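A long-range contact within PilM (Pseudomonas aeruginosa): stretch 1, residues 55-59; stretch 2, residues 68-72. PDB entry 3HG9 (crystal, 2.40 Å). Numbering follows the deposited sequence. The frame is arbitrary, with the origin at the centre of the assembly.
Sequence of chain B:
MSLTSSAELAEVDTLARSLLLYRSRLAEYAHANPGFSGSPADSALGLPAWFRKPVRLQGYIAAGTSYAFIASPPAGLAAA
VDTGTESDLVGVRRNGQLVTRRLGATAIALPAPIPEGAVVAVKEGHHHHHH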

ATOM      1  N   VAL B  55      -1.531 -15.993  19.372  1.00 38.70           N
ATOM      2  CA  VAL B  55      -1.667 -16.818  18.206  1.00 38.68           C
ATOM      3  C   VAL B  55      -3.213 -16.961  18.172  1.00 39.18           C
ATOM      4  O   VAL B  55      -3.865 -17.248  19.216  1.00 41.24           O
ATOM      5  CB  VAL B  55      -0.892 -18.076  18.307  1.00 38.75           C
ATOM      6  CG1 VAL B  55      -0.149 -18.268  16.987  1.00 35.91           C
ATOM      7  CG2 VAL B  55       0.061 -17.998  19.500  1.00 38.80           C
ATOM      8  N   ARG B  56      -3.835 -16.793  17.012  1.00 37.86           N
ATOM      9  CA  ARG B  56      -3.321 -17.143  15.700  1.00 35.62           C
ATOM     10  C   ARG B  56      -2.660 -16.004  14.870  1.00 35.54           C
ATOM     11  O   ARG B  56      -2.481 -16.180  13.664  1.00 36.45           O
ATOM     12  CB  ARG B  56      -4.475 -17.783  14.927  1.00 34.37           C
ATOM     13  CG  ARG B  56      -5.964 -17.436  15.412  1.00 32.22           C
ATOM     14  CD  ARG B  56      -6.259 -16.110  16.325  1.00 25.04           C
ATOM     15  NE  ARG B  56      -6.420 -16.598  17.673  1.00 24.88           N
ATOM     16  CZ  ARG B  56      -7.577 -16.951  18.207  1.00 28.76           C
ATOM     17  NH1 ARG B  56      -8.690 -16.765  17.489  1.00 24.59           N
ATOM     18  NH2 ARG B  56      -7.617 -17.467  19.478  1.00 26.16           N
ATOM     19  N   LEU B  57      -2.248 -14.893  15.503  1.00 33.49           N
ATOM     20  CA  LEU B  57      -1.443 -13.838  14.800  1.00 33.05           C
ATOM     21  C   LEU B  57      -0.114 -14.380  14.346  1.00 31.82           C
ATOM     22  O   LEU B  57       0.851 -14.547  15.141  1.00 30.86           O
ATOM     23  CB  LEU B  57      -1.141 -12.597  15.657  1.00 32.49           C
ATOM     24  CG  LEU B  57      -1.239 -11.213  15.013  1.00 34.32           C
ATOM     25  CD1 LEU B  57      -0.796 -10.135  16.047  1.00 35.13           C
ATOM     26  CD2 LEU B  57      -0.603 -11.015  13.656  1.00 32.24           C
ATOM     27  N   GLN B  58      -0.065 -14.609  13.049  1.00 30.24           N
ATOM     28  CA  GLN B  58       1.053 -15.275  12.459  1.00 29.66           C
ATOM     29  C   GLN B  58       1.655 -14.304  11.530  1.00 29.01           C
ATOM     30  O   GLN B  58       0.961 -13.432  11.073  1.00 29.37           O
ATOM     31  CB  GLN B  58       0.552 -16.532  11.740  1.00 29.46           C
ATOM     32  CG  GLN B  58       0.228 -17.693  12.734  1.00 30.87           C
ATOM     33  CD  GLN B  58       0.148 -18.996  12.008  1.00 30.55           C
ATOM     34  OE1 GLN B  58      -0.969 -19.513  11.773  1.00 28.30           O
ATOM     35  NE2 GLN B  58       1.322 -19.485  11.516  1.00 26.50           N
ATOM     36  N   GLY B  59       2.944 -14.432  11.268  1.00 29.30           N
ATOM     37  CA  GLY B  59       3.578 -13.587  10.302  1.00 30.15           C
ATOM     38  C   GLY B  59       4.509 -14.441   9.494  1.00 31.88           C
ATOM     39  O   GLY B  59       4.856 -15.505   9.971  1.00 30.95           O
ATOM     40  N   ALA B  68       1.343 -10.483   7.732  1.00 32.41           N
ATOM     41  CA  ALA B  68       0.882 -10.885   9.059  1.00 32.81           C
ATOM     42  C   ALA B  68      -0.532 -11.408   8.886  1.00 33.34           C
ATOM     43  O   ALA B  68      -1.303 -10.754   8.175  1.00 34.15           O
ATOM     44  CB  ALA B  68       0.893  -9.650  10.018  1.00 32.20           C
ATOM     45  N   PHE B  69      -0.881 -12.566   9.459  1.00 33.24           N
ATOM     46  CA  PHE B  69      -2.180 -13.155   9.169  1.00 33.67           C
ATOM     47  C   PHE B  69      -2.841 -13.913  10.295  1.00 35.55           C
ATOM     48  O   PHE B  69      -2.202 -14.669  11.012  1.00 34.74           O
ATOM     49  CB  PHE B  69      -2.106 -14.079   7.950  1.00 32.79           C
ATOM     50  CG  PHE B  69      -1.012 -15.115   8.009  1.00 31.47           C
ATOM     51  CD1 PHE B  69      -1.290 -16.426   8.431  1.00 25.80           C
ATOM     52  CD2 PHE B  69       0.294 -14.786   7.584  1.00 30.41           C
ATOM     53  CE1 PHE B  69      -0.295 -17.389   8.467  1.00 27.44           C
ATOM     54  CE2 PHE B  69       1.326 -15.732   7.617  1.00 28.99           C
ATOM     55  CZ  PHE B  69       1.034 -17.066   8.068  1.00 26.85           C
ATOM     56  N   ILE B  70      -4.137 -13.687  10.446  1.00 37.38           N
ATOM     57  CA  ILE B  70      -4.946 -14.536  11.291  1.00 39.17           C
ATOM     58  C   ILE B  70      -5.542 -15.633  10.439  1.00 40.13           C
ATOM     59  O   ILE B  70      -6.400 -15.399   9.593  1.00 40.55           O
ATOM     60  CB  ILE B  70      -5.982 -13.780  12.139  1.00 38.95           C
ATOM     61  CG1 ILE B  70      -5.325 -13.408  13.462  1.00 39.51           C
ATOM     62  CG2 ILE B  70      -7.169 -14.684  12.548  1.00 40.14           C
ATOM     63  CD1 ILE B  70      -4.561 -12.124  13.447  1.00 40.46           C
ATOM     64  N   ALA B  71      -5.028 -16.834  10.708  1.00 41.84           N
ATOM     65  CA  ALA B  71      -5.280 -18.071   9.971  1.00 42.33           C
ATOM     66  C   ALA B  71      -6.768 -18.431   9.765  1.00 43.04           C
ATOM     67  O   ALA B  71      -7.145 -18.935   8.666  1.00 45.00           O
ATOM     68  CB  ALA B  71      -4.492 -19.242  10.624  1.00 41.70           C
ATOM     69  N   SER B  72      -7.623 -18.201  10.760  1.00 41.73           N
ATOM     70  CA  SER B  72      -9.052 -18.348  10.492  1.00 41.73           C
ATOM     71  C   SER B  72      -9.879 -17.306  11.255  1.00 40.88           C
ATOM     72  O   SER B  72     -10.052 -17.377  12.493  1.00 40.77           O
ATOM     73  CB  SER B  72      -9.548 -19.818  10.638  1.00 42.16           C
ATOM     74  OG  SER B  72      -8.988 -20.490  11.768  1.00 44.78           O
TER

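The two stretches meet through antiparallel strand segments, with Gln58 and Gly59 facing Phe69 and Ala68; the strand axes run 146° apart, and the two stretches as a whole bury 417 Å² between them. The pairing centres on Gln58 and Phe69, whose backbones satisfy each other twice. Phe69 N donates to Gln58 O at 2.6 Å with a nearly straight N-H...O angle of 166°, and Gln58 N donates to Phe69 O at 3.0 Å with a more bent angle of 151°. Both amides and both carbonyls of this pair are therefore engaged within the contact. Gln58 O also receives a CA-H...O contact from Ala68 CA at 3.2 Å. Next to it, Gly59 CA and Ala68 CA are 4.0 Å apart, the closest CA pair in the register.

Not every polar approach is favourable. Arg56 O lies 3.1 Å from Phe69 O, but both are acceptors and no hydrogen bond joins them. The Arg56 side chain turns back within its own stretch, where NE donates to Val55 O at 3.1 Å; its aliphatic part meets the other stretch, with Arg56 CD 4.0 Å from Ile70 CG1.

Side chains alternate across the sheet. On one face Leu57 packs against its neighbours, Leu57 CG lying 3.8 Å from Ile70 CD1 and Leu57 CD2 4.2 Å from Ala68 CB, so that three buried residues bring apolar side chains together, and none of these side chains has a polar group to satisfy. On the other face Phe69, with chi1 in the p well, lays its ring beneath Gln58: Gln58 CB sits 3.8 Å from the ring centroid and 23° off its normal, a CH-pi contact over the face. Gln58 suits this partly exposed site because its methylene carbon can cover the aromatic ring while its amide extends beyond, bringing Gln58 OE1 to 3.7 Å from Ala71 CB, a van der Waals contact.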